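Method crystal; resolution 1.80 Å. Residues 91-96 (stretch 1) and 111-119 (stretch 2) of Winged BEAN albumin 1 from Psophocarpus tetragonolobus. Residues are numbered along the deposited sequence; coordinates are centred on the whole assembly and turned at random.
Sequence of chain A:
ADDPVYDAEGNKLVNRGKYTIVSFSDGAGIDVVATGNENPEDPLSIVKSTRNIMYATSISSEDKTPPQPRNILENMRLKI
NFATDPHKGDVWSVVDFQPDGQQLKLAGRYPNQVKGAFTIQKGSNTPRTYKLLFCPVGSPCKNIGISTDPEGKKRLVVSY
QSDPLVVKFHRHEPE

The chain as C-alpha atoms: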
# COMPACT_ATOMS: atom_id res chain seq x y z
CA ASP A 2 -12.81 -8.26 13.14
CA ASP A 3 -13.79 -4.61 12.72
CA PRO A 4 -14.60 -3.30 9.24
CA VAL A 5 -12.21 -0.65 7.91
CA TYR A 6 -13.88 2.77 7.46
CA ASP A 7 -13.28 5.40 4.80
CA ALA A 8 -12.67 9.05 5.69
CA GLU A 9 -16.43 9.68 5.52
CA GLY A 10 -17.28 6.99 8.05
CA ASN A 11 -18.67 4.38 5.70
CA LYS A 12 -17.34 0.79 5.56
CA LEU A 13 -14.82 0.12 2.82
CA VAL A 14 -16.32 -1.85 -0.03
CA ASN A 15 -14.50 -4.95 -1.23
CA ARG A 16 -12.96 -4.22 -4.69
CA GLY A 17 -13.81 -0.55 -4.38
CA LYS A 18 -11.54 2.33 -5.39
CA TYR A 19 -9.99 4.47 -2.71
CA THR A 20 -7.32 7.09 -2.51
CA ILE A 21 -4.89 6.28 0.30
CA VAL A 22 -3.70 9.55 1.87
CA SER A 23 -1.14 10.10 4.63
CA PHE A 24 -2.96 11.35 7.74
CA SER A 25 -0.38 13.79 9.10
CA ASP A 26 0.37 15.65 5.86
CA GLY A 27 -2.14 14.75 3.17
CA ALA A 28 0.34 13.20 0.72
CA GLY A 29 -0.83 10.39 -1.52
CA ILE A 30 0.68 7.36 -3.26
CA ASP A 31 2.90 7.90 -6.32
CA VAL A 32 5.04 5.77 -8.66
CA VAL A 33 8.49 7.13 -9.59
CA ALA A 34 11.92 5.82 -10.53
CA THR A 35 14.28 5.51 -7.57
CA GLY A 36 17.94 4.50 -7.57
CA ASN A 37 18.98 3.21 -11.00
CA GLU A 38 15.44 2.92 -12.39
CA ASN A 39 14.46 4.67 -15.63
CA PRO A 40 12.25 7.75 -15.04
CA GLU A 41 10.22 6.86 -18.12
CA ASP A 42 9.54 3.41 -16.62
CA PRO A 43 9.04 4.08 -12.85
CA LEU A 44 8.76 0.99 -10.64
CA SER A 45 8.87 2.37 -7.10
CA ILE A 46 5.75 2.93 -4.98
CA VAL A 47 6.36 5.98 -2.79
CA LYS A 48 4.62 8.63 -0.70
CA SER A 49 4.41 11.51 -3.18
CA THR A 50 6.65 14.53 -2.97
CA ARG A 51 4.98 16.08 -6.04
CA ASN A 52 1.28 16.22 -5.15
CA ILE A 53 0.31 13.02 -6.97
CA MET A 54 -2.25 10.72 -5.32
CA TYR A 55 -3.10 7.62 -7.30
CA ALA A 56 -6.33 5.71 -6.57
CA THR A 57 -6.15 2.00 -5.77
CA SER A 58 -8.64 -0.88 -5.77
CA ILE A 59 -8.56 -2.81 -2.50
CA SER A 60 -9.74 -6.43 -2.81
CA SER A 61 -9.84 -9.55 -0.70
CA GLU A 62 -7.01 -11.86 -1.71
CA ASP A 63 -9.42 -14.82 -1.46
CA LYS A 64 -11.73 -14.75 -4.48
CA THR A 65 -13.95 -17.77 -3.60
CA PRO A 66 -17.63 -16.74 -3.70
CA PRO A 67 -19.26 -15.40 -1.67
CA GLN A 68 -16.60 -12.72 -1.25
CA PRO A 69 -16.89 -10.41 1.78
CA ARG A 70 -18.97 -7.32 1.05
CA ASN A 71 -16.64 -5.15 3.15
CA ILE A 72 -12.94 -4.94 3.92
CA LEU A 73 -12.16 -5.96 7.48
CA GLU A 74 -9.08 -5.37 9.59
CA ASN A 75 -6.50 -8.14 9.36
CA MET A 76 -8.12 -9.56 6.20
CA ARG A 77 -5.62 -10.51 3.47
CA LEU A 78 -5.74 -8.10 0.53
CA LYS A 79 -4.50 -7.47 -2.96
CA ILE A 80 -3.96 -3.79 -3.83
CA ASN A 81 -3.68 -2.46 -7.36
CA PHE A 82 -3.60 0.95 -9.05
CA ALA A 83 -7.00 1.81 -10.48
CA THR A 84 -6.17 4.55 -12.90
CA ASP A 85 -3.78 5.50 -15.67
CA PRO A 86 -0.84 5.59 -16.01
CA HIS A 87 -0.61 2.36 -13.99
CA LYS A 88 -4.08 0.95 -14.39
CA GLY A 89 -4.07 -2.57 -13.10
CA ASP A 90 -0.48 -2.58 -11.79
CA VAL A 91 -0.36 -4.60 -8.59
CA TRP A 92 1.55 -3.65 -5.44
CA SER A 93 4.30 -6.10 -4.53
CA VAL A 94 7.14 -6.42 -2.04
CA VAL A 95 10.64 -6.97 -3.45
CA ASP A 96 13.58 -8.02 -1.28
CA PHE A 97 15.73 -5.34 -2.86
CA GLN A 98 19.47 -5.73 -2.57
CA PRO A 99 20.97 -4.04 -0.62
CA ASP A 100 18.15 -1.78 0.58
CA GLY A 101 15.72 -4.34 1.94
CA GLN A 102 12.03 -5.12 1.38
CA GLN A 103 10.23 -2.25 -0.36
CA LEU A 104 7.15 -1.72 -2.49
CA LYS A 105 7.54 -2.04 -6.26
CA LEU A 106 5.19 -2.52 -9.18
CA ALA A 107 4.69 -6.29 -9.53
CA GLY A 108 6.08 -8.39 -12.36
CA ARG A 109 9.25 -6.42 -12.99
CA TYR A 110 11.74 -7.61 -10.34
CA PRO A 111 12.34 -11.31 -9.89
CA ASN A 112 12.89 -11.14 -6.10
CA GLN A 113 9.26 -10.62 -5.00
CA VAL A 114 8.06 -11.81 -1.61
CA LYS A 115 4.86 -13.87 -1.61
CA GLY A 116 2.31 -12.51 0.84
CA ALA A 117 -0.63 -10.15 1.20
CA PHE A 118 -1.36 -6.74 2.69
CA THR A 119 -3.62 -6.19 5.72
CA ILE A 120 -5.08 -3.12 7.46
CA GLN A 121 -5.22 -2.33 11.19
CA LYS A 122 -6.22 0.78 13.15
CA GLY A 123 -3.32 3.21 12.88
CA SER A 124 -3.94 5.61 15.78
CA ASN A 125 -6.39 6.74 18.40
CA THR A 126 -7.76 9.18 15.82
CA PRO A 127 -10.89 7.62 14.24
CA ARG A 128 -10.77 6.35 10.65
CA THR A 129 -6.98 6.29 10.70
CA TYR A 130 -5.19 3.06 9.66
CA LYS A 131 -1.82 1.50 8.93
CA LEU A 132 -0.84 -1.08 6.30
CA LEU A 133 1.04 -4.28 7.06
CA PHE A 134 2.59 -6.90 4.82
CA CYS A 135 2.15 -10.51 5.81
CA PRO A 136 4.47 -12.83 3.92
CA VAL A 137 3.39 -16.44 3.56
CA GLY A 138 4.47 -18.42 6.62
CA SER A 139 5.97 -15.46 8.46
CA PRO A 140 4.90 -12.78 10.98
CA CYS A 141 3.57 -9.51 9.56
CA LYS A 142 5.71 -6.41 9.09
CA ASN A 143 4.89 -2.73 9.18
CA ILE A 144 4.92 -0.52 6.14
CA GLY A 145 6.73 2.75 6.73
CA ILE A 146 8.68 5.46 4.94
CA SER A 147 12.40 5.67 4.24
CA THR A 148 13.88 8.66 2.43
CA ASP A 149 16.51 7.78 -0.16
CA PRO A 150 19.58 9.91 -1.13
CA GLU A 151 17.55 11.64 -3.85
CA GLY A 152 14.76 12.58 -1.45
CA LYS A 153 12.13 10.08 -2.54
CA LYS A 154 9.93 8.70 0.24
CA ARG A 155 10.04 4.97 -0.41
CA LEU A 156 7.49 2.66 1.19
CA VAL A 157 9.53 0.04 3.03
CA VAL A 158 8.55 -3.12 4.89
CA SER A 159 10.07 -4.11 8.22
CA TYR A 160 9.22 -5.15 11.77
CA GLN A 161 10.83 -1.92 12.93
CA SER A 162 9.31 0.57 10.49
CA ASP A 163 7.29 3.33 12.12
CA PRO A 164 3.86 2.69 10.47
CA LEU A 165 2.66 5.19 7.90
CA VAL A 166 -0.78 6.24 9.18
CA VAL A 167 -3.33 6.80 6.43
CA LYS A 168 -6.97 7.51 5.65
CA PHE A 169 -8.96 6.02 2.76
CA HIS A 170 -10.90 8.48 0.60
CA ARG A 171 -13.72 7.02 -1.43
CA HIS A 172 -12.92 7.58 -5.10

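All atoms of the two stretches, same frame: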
# COMPACT_ATOMS: atom_id res chain seq x y z
N VAL A 91 -0.18 -4.09 -9.93
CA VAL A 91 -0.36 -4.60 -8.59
C VAL A 91 0.80 -4.25 -7.67
O VAL A 91 1.96 -4.25 -8.09
CB VAL A 91 -0.54 -6.14 -8.66
CG1 VAL A 91 -0.65 -6.76 -7.27
CG2 VAL A 91 -1.79 -6.47 -9.49
N TRP A 92 0.50 -3.97 -6.41
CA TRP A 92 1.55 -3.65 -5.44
C TRP A 92 2.26 -4.95 -5.07
O TRP A 92 1.61 -5.99 -4.88
CB TRP A 92 0.93 -3.10 -4.16
CG TRP A 92 0.37 -1.71 -4.23
CD1 TRP A 92 0.00 -1.00 -5.35
CD2 TRP A 92 0.18 -0.84 -3.12
NE1 TRP A 92 -0.40 0.27 -4.99
CE2 TRP A 92 -0.30 0.40 -3.63
CE3 TRP A 92 0.37 -0.97 -1.74
CZ2 TRP A 92 -0.60 1.49 -2.79
CZ3 TRP A 92 0.08 0.11 -0.91
CH2 TRP A 92 -0.40 1.33 -1.44
N SER A 93 3.57 -4.90 -4.91
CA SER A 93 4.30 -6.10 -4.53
C SER A 93 5.45 -5.69 -3.63
O SER A 93 5.80 -4.53 -3.56
CB SER A 93 4.85 -6.83 -5.77
OG SER A 93 5.97 -6.17 -6.34
N VAL A 94 6.00 -6.66 -2.90
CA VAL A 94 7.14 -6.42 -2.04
C VAL A 94 8.34 -7.14 -2.66
O VAL A 94 8.26 -8.32 -3.01
CB VAL A 94 6.87 -6.95 -0.63
CG1 VAL A 94 8.11 -6.88 0.24
CG2 VAL A 94 5.74 -6.12 -0.00
N VAL A 95 9.42 -6.42 -2.86
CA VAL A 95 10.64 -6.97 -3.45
C VAL A 95 11.77 -6.91 -2.42
O VAL A 95 11.96 -5.88 -1.76
CB VAL A 95 11.01 -6.16 -4.73
CG1 VAL A 95 12.37 -6.60 -5.30
CG2 VAL A 95 9.90 -6.30 -5.78
N ASP A 96 12.47 -8.02 -2.22
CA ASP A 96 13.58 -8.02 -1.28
C ASP A 96 14.77 -7.45 -2.05
O ASP A 96 15.61 -8.17 -2.60
CB ASP A 96 13.87 -9.43 -0.76
CG ASP A 96 14.66 -9.41 0.50
OD1 ASP A 96 15.29 -8.37 0.81
OD2 ASP A 96 14.64 -10.43 1.22
N PRO A 111 12.54 -9.89 -10.16
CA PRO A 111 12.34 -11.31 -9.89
C PRO A 111 12.24 -11.67 -8.40
O PRO A 111 11.55 -12.63 -8.05
CB PRO A 111 13.57 -11.95 -10.55
CG PRO A 111 14.65 -10.91 -10.35
CD PRO A 111 13.91 -9.63 -10.65
N ASN A 112 12.88 -10.88 -7.55
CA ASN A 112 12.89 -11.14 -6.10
C ASN A 112 11.69 -10.64 -5.27
O ASN A 112 11.86 -9.97 -4.25
CB ASN A 112 14.23 -10.69 -5.47
CG ASN A 112 14.76 -9.34 -6.02
OD1 ASN A 112 14.38 -8.89 -7.11
ND2 ASN A 112 15.67 -8.71 -5.27
N GLN A 113 10.49 -11.01 -5.70
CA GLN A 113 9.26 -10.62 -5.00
C GLN A 113 8.97 -11.58 -3.87
O GLN A 113 9.22 -12.79 -3.97
CB GLN A 113 8.07 -10.59 -5.96
CG GLN A 113 8.06 -9.39 -6.88
CD GLN A 113 6.94 -9.42 -7.91
OE1 GLN A 113 7.05 -8.78 -8.94
NE2 GLN A 113 5.86 -10.14 -7.62
N VAL A 114 8.42 -11.04 -2.79
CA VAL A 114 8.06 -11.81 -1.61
C VAL A 114 6.58 -12.17 -1.67
O VAL A 114 5.74 -11.28 -1.83
CB VAL A 114 8.32 -10.96 -0.35
CG1 VAL A 114 8.00 -11.78 0.92
CG2 VAL A 114 9.76 -10.46 -0.36
N LYS A 115 6.25 -13.45 -1.57
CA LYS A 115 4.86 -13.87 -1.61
C LYS A 115 4.19 -13.50 -0.29
O LYS A 115 4.74 -13.73 0.78
CB LYS A 115 4.77 -15.37 -1.84
CG LYS A 115 5.10 -15.78 -3.25
N GLY A 116 3.01 -12.90 -0.36
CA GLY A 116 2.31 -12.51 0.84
C GLY A 116 1.17 -11.60 0.45
O GLY A 116 0.93 -11.38 -0.74
N ALA A 117 0.51 -11.03 1.44
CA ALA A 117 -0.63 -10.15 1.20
C ALA A 117 -0.54 -8.98 2.15
O ALA A 117 0.21 -9.02 3.12
CB ALA A 117 -1.95 -10.90 1.44
N PHE A 118 -1.32 -7.94 1.86
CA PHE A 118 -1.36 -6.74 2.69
C PHE A 118 -2.55 -6.85 3.61
O PHE A 118 -3.49 -7.55 3.29
CB PHE A 118 -1.54 -5.51 1.79
CG PHE A 118 -0.36 -5.23 0.91
CD1 PHE A 118 0.74 -4.55 1.41
CD2 PHE A 118 -0.32 -5.69 -0.40
CE1 PHE A 118 1.87 -4.33 0.61
CE2 PHE A 118 0.79 -5.48 -1.20
CZ PHE A 118 1.90 -4.80 -0.69
N THR A 119 -2.47 -6.22 4.79
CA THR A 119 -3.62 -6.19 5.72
C THR A 119 -3.72 -4.76 6.28
O THR A 119 -2.78 -3.96 6.15
CB THR A 119 -3.53 -7.20 6.91
OG1 THR A 119 -2.43 -6.86 7.76
CG2 THR A 119 -3.36 -8.61 6.42
O HOH W 1 4.69 -9.21 -3.08

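This contact is a short antiparallel strand pairing, held by two good backbone hydrogen bonds and one water, that gives way at one end to an aromatic and aliphatic cluster built on Phe 118. The strand of stretch 1 runs from Trp 92 to Asp 96, and the end-to-end directions of the touching parts lie 131° apart, so the two segments are antiparallel in sense but strongly splayed. Val 95 CA and Gln 113 CA are 4.2 Å apart and Val 94 CA and Val 114 CA 5.5 Å, a difference expected between a non-hydrogen-bonded and a hydrogen-bonded pair; the splay shows further on, where Trp 92 CA and Phe 118 CA are 9.2 Å apart.

The direct ladder is brief. Val 114 N donates to Val 94 O at 2.7 Å, nearly straight at 167°, and Asp 96 N donates to Asn 112 O at 2.9 Å. These two bonds flank the narrow pair of Val 95 and Gln 113, where the close approach also brings CA hydrogens to carbonyl oxygens: Gln 113 CA lies 3.2 Å from Val 94 O, and Val 95 CA lies 3.3 Å from Asn 112 O. Each of these carbonyls thus receives an N-H and a neighbouring CA-H from the opposing stretch.

Beyond this point the strands are already too far apart for the return bond from Val 94 to Val 114, and a water takes its place. It accepts from Val 94 N at 2.9 Å and donates to Val 114 O at 2.6 Å, so both polar groups are satisfied without the backbones closing up. At the other end Asn 112 acts as a side-chain extension of the ladder: its amide ND2 reaches Asp 96 O at 2.7 Å, although the 122° angle makes this bond weak. The carboxylate of Asp 96 takes no part, its end leading away from stretch 2.

Side chains alternate between the two faces of the pairing. On one, Val 95 meets Gln 113, with Val 95 CG2 3.8 Å from Gln 113 CG; the aliphatic part of the glutamine serves as a partner for the valine, while its OE1 is hydrogen-bonded elsewhere in the structure. On the other, Val 94 CG1 meets Val 114 CG2 at 4.0 Å.

Phe 118 has the largest area covered by the opposite stretch, and its CA-to-CB bond points toward stretch 1. The ring spans the wide end of the gap: its CZ is 4.1 Å from Val 94 CG2, and its CE2 is 3.8 Å from Trp 92 CB. The edge of the Trp 92 six-membered ring turns to the face of Phe 118, with planes at 87° and centroids 5.8 Å apart, which directs the positively polarised ring hydrogens of the indole at the phenylalanine pi cloud. The rule to read here is economical: backbone bonds where strands converge, a water where they part, and a large aromatic where they have separated.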